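Local coordinates for protein putative secreted endoglycosylceramidase (PDB 6JYZ) that probably hydrolyses the glycosidic bond that joins the sugar part of galactose-based glycosphingolipids to ceramide, acting as a family 5 glycoside hydrolase, at residues I86-L91 with Y102-I106; P95-D99 with R203-E207; Y132-P136 with T165-I169; A412-L416 with D427-I432; Q443-V449 with E470-L476. One frame throughout, in Å; residues are numbered along the deposited sequence.

Contact 1 (I86-L91 with Y102-I106); sequences IAWSAL and YVARI
Tyr102 lays its ring beneath Ala90 and reaches with its hydroxyl the backbone N of Ala87. Its CG stands anti to its own backbone N (chi1 -178°), which sends the side chain off helix 100-115 toward segment 86-91. CB comes first, 4.0 Å from Ala90 O. Next the ring takes Ala90 CB almost exactly over its centre, 3.4 Å from the centroid, a CH-pi contact. Ile106 CG1 lies over the opposite face, offset toward the rim. At the edge, ring atom CD2 meets Leu91 CD2 at 3.6 Å, so aliphatic carbons on both faces and at one edge restrict the ring's rotation. At the tip, OH accepts from Ala87 N (3.1 Å, 149° at the hydrogen) and is also hydrogen-bonded to Leu50 O. Ala87 is the N-cap of helix 88-91, and its own O receives Ala90 N and Leu91 N. Away from the ring, Ile86 CD1 touches Ile106 CD1 at 4.0 Å. The contact belongs to the (beta/alpha)8 barrel of this family: Ile86 ends strand 81-86, Ile106 also packs on Leu122 of strand 119-124, and helix 193-206 covers Ile86 through Leu204 and Leu91 through Thr200.

Contact 2 (P95-D99 with R203-E207); sequences PGAFD and RLAAE
Phe98 turns one ring face to Arg203 CB, and here the contact is tight. That carbon sits 3.6 Å from the centroid of the Phe98 ring, shifted toward the rim, in a CH-pi contact. Farther out along the same chain, Arg203 CD passes 3.9 Å from Phe98 CG, the two side chains sliding past each other in opposite directions. The far corner of the ring, CZ, reaches the helix backbone at Leu204 N (3.7 Å). At the ring's edge stands Glu207 OE2, while OE1 of the same carboxylate forms a salt bridge with Arg107. In the fold, this joins the loop between helices 88-91 and 100-115 of the barrel to the C-terminal part of helix 193-206; Asp99, at the end of the loop, is the N-cap of helix 100-115. The outer side is polar and watery. Extended from CG to NE, Arg203 delivers NH1 to Gly96 O (3.0 Å, 160° at the hydrogen); the oxygen lies close to the guanidinium plane, but the donor stands well above the plane of the carbonyl. One water bridges Gly96 O to Arg203 NH2, 2.9 Å from that nitrogen. A second links Ala97 O to Arg203 NH1, and both waters lie at the edge of the guanidinium group.

Contact 3 (Y132-P136 with T165-I169); sequences YVGTP and TTCNI
The Val133-Gly134 peptide meets Thr166 through its carbonyl oxygen. Thr166 CB lies 3.2 Å from Val133 O, with the methyl CG2 of the same threonine alongside at 3.4 Å. That oxygen also accepts from a water, which donates its other hydrogen to Thr166 O (2.7 Å), so one water ties the two backbones together. No ring or guanidinium stacks here; the remaining contact is made by small polar side chains. Thr166 holds OG1 between its backbone N and carbonyl carbon (chi1 61°), aiming the hydroxyl at Thr135. The two hydroxyl oxygens, Thr135 OG1 and Thr166 OG1, are hydrogen-bonded at 2.8 Å, and Thr135 OG1 has a further bond to Gly148 N. Thr166 OG1 also presses close to Thr135 CA. Next to this pair, Thr135 OG1 is 3.6 Å from Cys167 SG, whose disulfide to Cys141 links this segment to another part of the same excursion. An ST turn shapes the chain before the cysteine, Cys167 N donating to Thr165 OG1 (3.1 Å, 166° at the hydrogen). Both segments belong to the long irregular excursion between strand 119-124 and helix 177-187, and that helix backs them: Val133 packs on Val179 and Thr166 on Ala178.

Contact 4 (A412-L416 with D427-I432); sequences AAPGL and DGSGRI
Pro414 sets its ring into the bend formed by Ser429 and Gly430, at a corner of the C-terminal beta sandwich. Both segments pass here from one sheet to the other: strand 409-414 turns into strand 416-420 through a type II beta turn, Ala413 to Leu416, and strand 423-428 bends at 429-430 into strand 431-437. The pyrrolidine ring is turned so that its three methylene carbons meet successive parts of segment 427-432. On the bend, CB meets Ser429 O at 3.4 Å and CG lies 3.7 Å from Gly430 N; beyond it, CD touches Ile432 CG1 at 3.9 Å. Ile432 crosses the proline at about a right angle, and its CG1, set beside its own backbone N (chi1 -67°), is the branch that makes this touch; the same isoleucine also packs on Ala467 of strand 460-467 and Phe424 of strand 423-428. Asp427, Ser429 and Arg431 point their CB atoms away from the other segment, which leaves mainly backbone to complete the contact. At one end, Ile432 CA approaches Ala412 O at 3.5 Å in a CA-H...O contact. At the other, Asp427 N donates to Gly415 O (2.9 Å, 163° at the hydrogen), the donor standing 43° above the carbonyl plane. Lacking a side chain, Gly415 turns its CA to Asp427 O, 3.4 Å away.

Contact 5 (Q443-V449 with E470-L476); sequences QLDTVNV and EYSVTTL
Asp445 O is gripped twice: Thr474 N donates to it at 3.0 Å, and a water donates at 2.8 Å. That water is hydrogen-bonded to Ser472 OG and Thr474 OG1 as well. Ser472 and Thr474 are on the same face of the sheet, and with OG and OG1 between backbone N and carbonyl carbon (chi1 63°) both hydroxyls reach the water. Strands 444-447 and 471-475 run antiparallel, 166° between their directions. Asp445 with Thr474 and Val447 with Ser472 are the hydrogen-bonded pairs, Asp445 N reaching Thr474 O at 2.8 Å; Thr446 with Val473, between them, is a non-hydrogen-bonded pair. On the face of Asp445 and Ser472, Val447 CB also rests 3.5 Å from Ser472 OG. Leu476, the last residue, folds over the strand end and lays CD2 against Asp445 CB (3.5 Å). The face of Val473 carries the apolar packing: its CG1 meets Leu444 CD1 at 4.0 Å, with Thr446 CG2 alongside, and its CG2 meets Val449 CG2. Beyond the ladder, Asn448 ND2 donates to Glu470 O (3.0 Å); that oxygen lies in the amide plane of Asn448, while the donor stands above the carbonyl plane. A second water joins Glu470 O to Asn448 O. Strand 444-447 is outermost in its four-stranded antiparallel sheet, strand 471-475 continues to strand 423-428, and the Val473 face packs on strand 431-437 of the other sheet, Leu444 and Val473 on Tyr436, Val449 on Ile432.

Overall arrangement
Contacts 1 to 3 belong to the catalytic family 5 barrel, contacts 4 and 5 to the C-terminal beta sandwich; the centres of contacts 1 and 5 are about 44 Å apart, on opposite sides of the chain's centre. Contact 1 is buried and mainly apolar, whereas contact 2, which touches it, is a surface contact with waters and brings in helix 193-206, which also packs on contact 1. Contacts 3, 4 and 5 are partly buried. Contact 3, nested in the loop closed by contact 2, relies on hydroxyls, water and a disulfide. Contacts 4 and 5 meet where Tyr471 OH is hydrogen-bonded to Pro414 O; one packs a sheet-to-sheet corner, the other is a regular ladder at a sheet edge.

Contact 1 (I86-L91 with Y102-I106)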
# COMPACT_ATOMS: atom_id res chain seq x y z
N ILE A 86 -0.59 -2.40 9.01
CA ILE A 86 -0.75 -2.50 10.47
C ILE A 86 -2.22 -2.64 10.83
O ILE A 86 -3.10 -2.44 9.98
CB ILE A 86 -0.12 -1.31 11.18
CG1 ILE A 86 -0.81 0.00 10.84
CG2 ILE A 86 1.41 -1.22 10.88
CD1 ILE A 86 -0.36 1.21 11.67
N ALA A 87 -2.51 -3.02 12.08
CA ALA A 87 -3.88 -3.41 12.46
C ALA A 87 -4.40 -2.57 13.61
O ALA A 87 -3.79 -2.54 14.71
CB ALA A 87 -3.88 -4.87 12.87
N TRP A 88 -5.57 -2.03 13.41
CA TRP A 88 -6.29 -1.38 14.51
C TRP A 88 -6.45 -2.36 15.68
O TRP A 88 -6.29 -1.94 16.86
CB TRP A 88 -7.66 -0.93 13.96
CG TRP A 88 -8.57 -0.25 14.97
CD1 TRP A 88 -8.26 0.28 16.21
CD2 TRP A 88 -9.97 -0.02 14.75
NE1 TRP A 88 -9.39 0.82 16.76
CE2 TRP A 88 -10.44 0.65 15.90
CE3 TRP A 88 -10.85 -0.34 13.69
CZ2 TRP A 88 -11.78 1.03 16.02
CZ3 TRP A 88 -12.18 0.06 13.81
CH2 TRP A 88 -12.64 0.73 14.96
N SER A 89 -6.71 -3.63 15.42
CA SER A 89 -6.92 -4.58 16.50
C SER A 89 -5.69 -4.70 17.38
O SER A 89 -5.86 -5.04 18.56
CB SER A 89 -7.33 -5.94 15.97
OG SER A 89 -6.26 -6.45 15.17
N ALA A 90 -4.50 -4.51 16.86
CA ALA A 90 -3.27 -4.61 17.69
C ALA A 90 -3.00 -3.27 18.33
O ALA A 90 -2.48 -3.24 19.46
CB ALA A 90 -2.13 -5.04 16.79
N LEU A 91 -3.35 -2.14 17.76
CA LEU A 91 -3.12 -0.87 18.38
C LEU A 91 -4.08 -0.70 19.55
O LEU A 91 -3.72 -0.09 20.60
CB LEU A 91 -3.37 0.28 17.41
CG LEU A 91 -2.29 0.40 16.34
CD1 LEU A 91 -2.81 1.18 15.10
CD2 LEU A 91 -1.03 1.09 16.91
N TYR A 102 3.19 -2.61 20.63
CA TYR A 102 2.97 -2.78 19.17
C TYR A 102 3.52 -1.60 18.43
O TYR A 102 4.20 -1.75 17.38
CB TYR A 102 1.48 -2.97 18.94
CG TYR A 102 1.13 -3.20 17.47
CD1 TYR A 102 1.54 -4.35 16.84
CD2 TYR A 102 0.40 -2.25 16.74
CE1 TYR A 102 1.24 -4.63 15.49
CE2 TYR A 102 0.08 -2.53 15.41
CZ TYR A 102 0.50 -3.68 14.83
OH TYR A 102 0.08 -3.93 13.52
N VAL A 103 3.37 -0.38 18.94
CA VAL A 103 3.98 0.80 18.33
C VAL A 103 5.48 0.63 18.26
O VAL A 103 6.10 1.02 17.26
CB VAL A 103 3.63 2.09 19.08
CG1 VAL A 103 4.40 3.27 18.46
CG2 VAL A 103 2.12 2.34 18.98
N ALA A 104 6.14 0.02 19.28
CA ALA A 104 7.59 -0.14 19.19
C ALA A 104 7.93 -1.12 18.10
O ALA A 104 8.99 -0.93 17.47
CB ALA A 104 8.09 -0.65 20.56
N ARG A 105 7.11 -2.13 17.79
CA ARG A 105 7.42 -2.97 16.64
C ARG A 105 7.27 -2.17 15.36
O ARG A 105 8.10 -2.35 14.42
CB ARG A 105 6.45 -4.14 16.57
CG ARG A 105 6.60 -5.12 17.76
CD ARG A 105 5.56 -6.19 17.87
NE ARG A 105 5.63 -7.09 16.72
CZ ARG A 105 4.61 -7.82 16.32
NH1 ARG A 105 3.41 -7.69 16.87
NH2 ARG A 105 4.78 -8.63 15.30
N ILE A 106 6.28 -1.31 15.24
CA ILE A 106 6.16 -0.42 14.06
C ILE A 106 7.40 0.45 13.96
O ILE A 106 7.99 0.62 12.86
CB ILE A 106 4.89 0.43 14.17
CG1 ILE A 106 3.64 -0.46 14.17
CG2 ILE A 106 4.83 1.42 13.01
CD1 ILE A 106 2.35 0.29 14.42

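Contact 2 (P95-D99 with R203-E207)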
# COMPACT_ATOMS: atom_id res chain seq x y z
N PRO A 95 -11.19 -1.42 24.36
CA PRO A 95 -11.65 -0.08 24.03
C PRO A 95 -10.86 1.01 24.77
O PRO A 95 -10.77 0.98 26.00
CB PRO A 95 -13.14 -0.03 24.49
CG PRO A 95 -13.50 -1.49 24.54
CD PRO A 95 -12.27 -2.30 24.87
N GLY A 96 -10.26 1.94 24.07
CA GLY A 96 -9.50 3.04 24.65
C GLY A 96 -8.03 2.70 24.85
O GLY A 96 -7.29 3.63 25.17
N ALA A 97 -7.60 1.45 24.69
CA ALA A 97 -6.18 1.11 24.89
C ALA A 97 -5.31 1.64 23.76
O ALA A 97 -5.83 1.89 22.64
CB ALA A 97 -5.99 -0.37 24.98
N PHE A 98 -4.03 1.79 23.99
CA PHE A 98 -3.10 2.12 22.93
C PHE A 98 -1.84 1.35 23.23
O PHE A 98 -1.12 1.66 24.19
CB PHE A 98 -2.85 3.62 22.86
CG PHE A 98 -2.03 4.02 21.63
CD1 PHE A 98 -2.56 3.88 20.35
CD2 PHE A 98 -0.73 4.46 21.78
CE1 PHE A 98 -1.78 4.28 19.24
CE2 PHE A 98 0.06 4.84 20.67
CZ PHE A 98 -0.50 4.72 19.41
N ASP A 99 -1.56 0.28 22.48
CA ASP A 99 -0.49 -0.65 22.83
C ASP A 99 0.86 -0.16 22.35
O ASP A 99 1.22 -0.29 21.13
CB ASP A 99 -0.75 -2.05 22.29
CG ASP A 99 0.26 -3.08 22.75
OD1 ASP A 99 1.23 -2.67 23.45
OD2 ASP A 99 0.09 -4.25 22.38
N ARG A 203 -3.23 9.14 18.01
CA ARG A 203 -2.19 8.65 18.94
C ARG A 203 -1.02 8.11 18.13
O ARG A 203 0.15 8.32 18.49
CB ARG A 203 -2.78 7.58 19.85
CG ARG A 203 -3.72 8.20 20.88
CD ARG A 203 -4.47 7.08 21.58
NE ARG A 203 -5.21 7.65 22.71
CZ ARG A 203 -5.92 6.90 23.52
NH1 ARG A 203 -6.20 5.65 23.28
NH2 ARG A 203 -6.37 7.48 24.65
N LEU A 204 -1.27 7.38 17.03
CA LEU A 204 -0.17 6.84 16.23
C LEU A 204 0.57 7.94 15.50
O LEU A 204 1.82 7.88 15.44
CB LEU A 204 -0.75 5.79 15.27
CG LEU A 204 0.31 5.08 14.42
CD1 LEU A 204 1.33 4.36 15.30
CD2 LEU A 204 -0.34 4.12 13.45
N ALA A 205 -0.14 8.94 14.96
CA ALA A 205 0.59 10.00 14.28
C ALA A 205 1.50 10.71 15.27
O ALA A 205 2.60 11.16 14.88
CB ALA A 205 -0.40 10.99 13.66
N ALA A 206 1.05 10.93 16.48
CA ALA A 206 1.91 11.58 17.48
C ALA A 206 3.22 10.81 17.65
O ALA A 206 4.26 11.48 17.88
CB ALA A 206 1.17 11.75 18.82
N GLU A 207 3.23 9.50 17.54
CA GLU A 207 4.42 8.68 17.72
C GLU A 207 5.43 8.85 16.62
O GLU A 207 6.58 8.39 16.79
CB GLU A 207 3.98 7.22 17.81
CG GLU A 207 3.12 6.87 18.99
CD GLU A 207 3.83 6.92 20.30
OE1 GLU A 207 5.02 6.65 20.41
OE2 GLU A 207 3.15 7.24 21.29
O HOH W 1 -8.26 5.98 26.30
O HOH W 2 -5.95 4.02 20.94

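Contact 3 (Y132-P136 with T165-I169)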
# COMPACT_ATOMS: atom_id res chain seq x y z
N TYR A 132 -12.75 -11.06 13.15
CA TYR A 132 -13.82 -11.69 13.93
C TYR A 132 -15.08 -11.81 13.11
O TYR A 132 -16.15 -12.05 13.72
CB TYR A 132 -14.02 -10.90 15.25
CG TYR A 132 -12.76 -10.90 16.07
CD1 TYR A 132 -12.43 -12.03 16.82
CD2 TYR A 132 -11.86 -9.87 16.01
CE1 TYR A 132 -11.21 -12.10 17.51
CE2 TYR A 132 -10.63 -9.91 16.68
CZ TYR A 132 -10.32 -11.04 17.40
OH TYR A 132 -9.11 -11.12 18.08
N VAL A 133 -14.99 -11.88 11.80
CA VAL A 133 -16.14 -12.00 10.91
C VAL A 133 -16.30 -13.38 10.32
O VAL A 133 -17.16 -13.53 9.44
CB VAL A 133 -16.01 -10.97 9.76
CG1 VAL A 133 -15.95 -9.57 10.35
CG2 VAL A 133 -14.86 -11.21 8.84
N GLY A 134 -15.53 -14.38 10.72
CA GLY A 134 -15.66 -15.69 10.11
C GLY A 134 -16.86 -16.49 10.65
O GLY A 134 -17.38 -16.24 11.72
N THR A 135 -17.26 -17.48 9.85
CA THR A 135 -18.36 -18.35 10.28
C THR A 135 -17.85 -19.34 11.32
O THR A 135 -16.92 -20.07 11.04
CB THR A 135 -18.92 -19.10 9.08
OG1 THR A 135 -19.22 -18.18 8.01
CG2 THR A 135 -20.22 -19.83 9.43
N PRO A 136 -18.47 -19.39 12.51
CA PRO A 136 -17.95 -20.35 13.52
C PRO A 136 -18.15 -21.78 13.08
O PRO A 136 -19.03 -22.11 12.28
CB PRO A 136 -18.80 -20.04 14.75
CG PRO A 136 -19.50 -18.73 14.54
CD PRO A 136 -19.48 -18.48 13.02
N THR A 165 -25.63 -12.90 9.06
CA THR A 165 -24.80 -14.04 8.71
C THR A 165 -23.42 -13.62 8.21
O THR A 165 -23.27 -12.64 7.47
CB THR A 165 -25.51 -14.91 7.65
OG1 THR A 165 -24.64 -16.00 7.35
CG2 THR A 165 -25.83 -14.21 6.38
N THR A 166 -22.45 -14.39 8.67
CA THR A 166 -21.05 -14.25 8.25
C THR A 166 -20.76 -14.96 6.94
O THR A 166 -19.63 -14.89 6.42
CB THR A 166 -20.12 -14.81 9.33
OG1 THR A 166 -20.43 -16.20 9.49
CG2 THR A 166 -20.30 -14.07 10.62
N CYS A 167 -21.72 -15.65 6.37
CA CYS A 167 -21.53 -16.30 5.07
C CYS A 167 -21.64 -15.31 3.95
O CYS A 167 -22.12 -14.20 4.13
CB CYS A 167 -22.52 -17.44 4.94
SG CYS A 167 -22.36 -18.62 6.33
N ASN A 168 -21.10 -15.65 2.80
CA ASN A 168 -20.99 -14.69 1.71
C ASN A 168 -21.46 -15.22 0.36
O ASN A 168 -21.68 -16.43 0.19
CB ASN A 168 -19.54 -14.15 1.64
CG ASN A 168 -18.53 -15.24 1.43
OD1 ASN A 168 -18.69 -16.05 0.53
ND2 ASN A 168 -17.47 -15.26 2.23
N ILE A 169 -21.62 -14.28 -0.57
CA ILE A 169 -22.00 -14.67 -1.94
C ILE A 169 -20.74 -15.04 -2.72
O ILE A 169 -19.79 -14.23 -2.86
CB ILE A 169 -22.76 -13.54 -2.61
CG1 ILE A 169 -24.07 -13.32 -1.88
CG2 ILE A 169 -23.06 -13.85 -4.10
CD1 ILE A 169 -24.91 -12.12 -2.44
O HOH W 3 -17.92 -12.90 6.82

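Contact 4 (A412-L416 with D427-I432)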
# COMPACT_ATOMS: atom_id res chain seq x y z
N ALA A 412 14.82 10.19 -6.75
CA ALA A 412 14.65 11.60 -6.49
C ALA A 412 15.34 12.40 -7.59
O ALA A 412 16.51 12.07 -7.92
CB ALA A 412 15.19 11.99 -5.12
N ALA A 413 14.65 13.37 -8.17
CA ALA A 413 15.26 14.11 -9.27
C ALA A 413 14.65 15.47 -9.33
O ALA A 413 13.40 15.58 -9.27
CB ALA A 413 15.06 13.40 -10.55
N PRO A 414 15.41 16.56 -9.39
CA PRO A 414 14.83 17.90 -9.37
C PRO A 414 14.14 18.22 -10.69
O PRO A 414 14.70 18.03 -11.78
CB PRO A 414 16.05 18.84 -9.17
CG PRO A 414 17.12 18.10 -9.77
CD PRO A 414 16.89 16.59 -9.50
N GLY A 415 12.91 18.70 -10.67
CA GLY A 415 12.23 19.09 -11.89
C GLY A 415 12.11 17.91 -12.84
O GLY A 415 12.18 18.13 -14.04
N LEU A 416 11.84 16.68 -12.38
CA LEU A 416 11.67 15.55 -13.27
C LEU A 416 10.57 15.83 -14.28
O LEU A 416 9.48 16.28 -13.89
CB LEU A 416 11.28 14.35 -12.41
CG LEU A 416 11.16 13.03 -13.11
CD1 LEU A 416 12.50 12.51 -13.65
CD2 LEU A 416 10.55 12.02 -12.14
N ASP A 427 14.38 19.22 -15.63
CA ASP A 427 14.95 20.56 -15.62
C ASP A 427 14.86 21.12 -14.23
O ASP A 427 13.71 21.45 -13.81
CB ASP A 427 14.24 21.43 -16.67
CG ASP A 427 14.85 22.81 -16.85
OD1 ASP A 427 15.64 23.20 -16.03
OD2 ASP A 427 14.36 23.53 -17.78
N GLY A 428 15.98 21.17 -13.52
CA GLY A 428 15.91 21.65 -12.15
C GLY A 428 17.30 21.61 -11.53
O GLY A 428 18.28 21.17 -12.16
N SER A 429 17.34 22.04 -10.28
CA SER A 429 18.61 22.16 -9.55
C SER A 429 18.58 21.27 -8.33
O SER A 429 17.65 21.38 -7.54
CB SER A 429 18.95 23.63 -9.18
OG SER A 429 19.13 24.35 -10.40
N GLY A 430 19.56 20.40 -8.18
CA GLY A 430 19.67 19.59 -6.97
C GLY A 430 20.27 18.23 -7.29
O GLY A 430 20.73 17.97 -8.41
N ARG A 431 20.27 17.37 -6.30
CA ARG A 431 20.92 16.08 -6.40
C ARG A 431 20.00 15.01 -6.99
O ARG A 431 18.89 14.75 -6.48
CB ARG A 431 21.37 15.62 -5.01
CG ARG A 431 22.09 14.29 -5.00
CD ARG A 431 22.43 13.87 -3.57
NE ARG A 431 23.35 14.85 -3.03
CZ ARG A 431 24.62 14.59 -2.74
NH1 ARG A 431 25.12 13.38 -2.95
NH2 ARG A 431 25.39 15.54 -2.25
N ILE A 432 20.42 14.40 -8.05
CA ILE A 432 19.74 13.24 -8.62
C ILE A 432 20.13 12.00 -7.85
O ILE A 432 21.35 11.79 -7.59
CB ILE A 432 20.19 13.06 -10.08
CG1 ILE A 432 19.67 14.23 -10.92
CG2 ILE A 432 19.68 11.74 -10.65
CD1 ILE A 432 20.44 14.43 -12.25

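Contact 5 (Q443-V449 with E470-L476)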
# COMPACT_ATOMS: atom_id res chain seq x y z
N GLN A 443 25.54 1.43 -18.06
CA GLN A 443 26.26 2.13 -19.11
C GLN A 443 25.39 3.30 -19.49
O GLN A 443 24.40 3.13 -20.16
CB GLN A 443 26.59 1.16 -20.24
CG GLN A 443 27.57 0.09 -19.83
CD GLN A 443 28.94 0.60 -19.51
OE1 GLN A 443 29.22 1.76 -19.77
NE2 GLN A 443 29.76 -0.22 -18.90
N LEU A 444 25.74 4.51 -19.01
CA LEU A 444 24.84 5.65 -19.07
C LEU A 444 25.40 6.83 -19.86
O LEU A 444 26.66 6.94 -19.91
CB LEU A 444 24.56 6.15 -17.64
CG LEU A 444 24.02 5.04 -16.73
CD1 LEU A 444 23.85 5.61 -15.31
CD2 LEU A 444 22.69 4.52 -17.28
N ASP A 445 24.58 7.64 -20.45
CA ASP A 445 24.91 8.94 -21.01
C ASP A 445 24.29 9.97 -20.09
O ASP A 445 23.06 9.99 -19.88
CB ASP A 445 24.27 9.23 -22.39
CG ASP A 445 24.66 10.57 -23.05
OD1 ASP A 445 25.51 11.30 -22.49
OD2 ASP A 445 24.15 10.88 -24.15
N THR A 446 25.11 10.77 -19.42
CA THR A 446 24.67 11.72 -18.45
C THR A 446 24.85 13.17 -18.90
O THR A 446 25.95 13.77 -18.63
CB THR A 446 25.47 11.60 -17.17
OG1 THR A 446 26.90 11.62 -17.47
CG2 THR A 446 25.22 10.28 -16.49
N VAL A 447 23.82 13.80 -19.41
CA VAL A 447 23.94 15.12 -20.01
C VAL A 447 23.65 16.15 -18.96
O VAL A 447 22.52 16.22 -18.42
CB VAL A 447 22.97 15.25 -21.20
CG1 VAL A 447 23.02 16.65 -21.77
CG2 VAL A 447 23.27 14.18 -22.21
N ASN A 448 24.63 17.01 -18.66
CA ASN A 448 24.52 18.10 -17.70
C ASN A 448 24.30 17.63 -16.28
O ASN A 448 23.49 18.16 -15.52
CB ASN A 448 23.45 19.17 -18.03
CG ASN A 448 23.55 19.68 -19.44
OD1 ASN A 448 24.68 19.84 -19.97
ND2 ASN A 448 22.47 20.00 -20.11
N VAL A 449 25.02 16.59 -15.91
CA VAL A 449 25.06 16.08 -14.56
C VAL A 449 26.51 16.16 -14.07
O VAL A 449 27.36 15.46 -14.66
CB VAL A 449 24.49 14.67 -14.47
CG1 VAL A 449 24.42 14.25 -12.99
CG2 VAL A 449 23.10 14.62 -15.13
N GLU A 470 18.49 21.86 -17.41
CA GLU A 470 18.07 20.68 -18.14
C GLU A 470 19.08 19.57 -17.91
O GLU A 470 20.32 19.82 -18.01
CB GLU A 470 18.00 20.94 -19.63
CG GLU A 470 16.83 21.82 -20.06
CD GLU A 470 16.61 21.83 -21.58
OE1 GLU A 470 17.49 21.37 -22.33
OE2 GLU A 470 15.55 22.32 -21.98
N TYR A 471 18.67 18.33 -17.80
CA TYR A 471 19.55 17.20 -17.68
C TYR A 471 18.91 15.92 -18.18
O TYR A 471 17.66 15.87 -18.27
CB TYR A 471 20.02 17.00 -16.24
CG TYR A 471 18.86 16.65 -15.30
CD1 TYR A 471 18.47 15.31 -15.12
CD2 TYR A 471 18.13 17.64 -14.70
CE1 TYR A 471 17.33 15.02 -14.36
CE2 TYR A 471 17.00 17.36 -13.91
CZ TYR A 471 16.62 16.05 -13.79
OH TYR A 471 15.50 15.79 -12.98
N SER A 472 19.68 14.92 -18.45
CA SER A 472 19.12 13.62 -18.76
C SER A 472 20.11 12.57 -18.34
O SER A 472 21.34 12.78 -18.32
CB SER A 472 18.69 13.48 -20.19
OG SER A 472 19.88 13.61 -21.04
N VAL A 473 19.62 11.39 -18.03
CA VAL A 473 20.42 10.23 -17.71
C VAL A 473 19.83 9.07 -18.47
O VAL A 473 18.68 8.63 -18.14
CB VAL A 473 20.50 9.89 -16.20
CG1 VAL A 473 21.40 8.70 -16.01
CG2 VAL A 473 20.93 11.10 -15.40
N THR A 474 20.47 8.56 -19.52
CA THR A 474 19.85 7.58 -20.40
C THR A 474 20.83 6.45 -20.61
O THR A 474 22.05 6.48 -20.39
CB THR A 474 19.08 8.27 -21.57
OG1 THR A 474 20.01 8.98 -22.34
CG2 THR A 474 18.05 9.34 -21.25
N THR A 475 20.29 5.30 -20.96
CA THR A 475 21.17 4.28 -21.55
C THR A 475 21.67 4.62 -22.95
O THR A 475 20.99 5.22 -23.82
CB THR A 475 20.48 2.92 -21.61
OG1 THR A 475 19.40 3.11 -22.48
CG2 THR A 475 19.80 2.62 -20.29
N LEU A 476 22.95 4.27 -23.13
CA LEU A 476 23.74 4.60 -24.32
C LEU A 476 23.19 3.88 -25.56
O LEU A 476 23.01 2.64 -25.45
CB LEU A 476 25.13 4.11 -23.98
CG LEU A 476 25.88 5.08 -23.08
CD1 LEU A 476 27.29 4.58 -22.85
CD2 LEU A 476 25.88 6.47 -23.70
O HOH W 4 21.17 11.27 -21.52
O HOH W 5 21.85 20.30 -15.34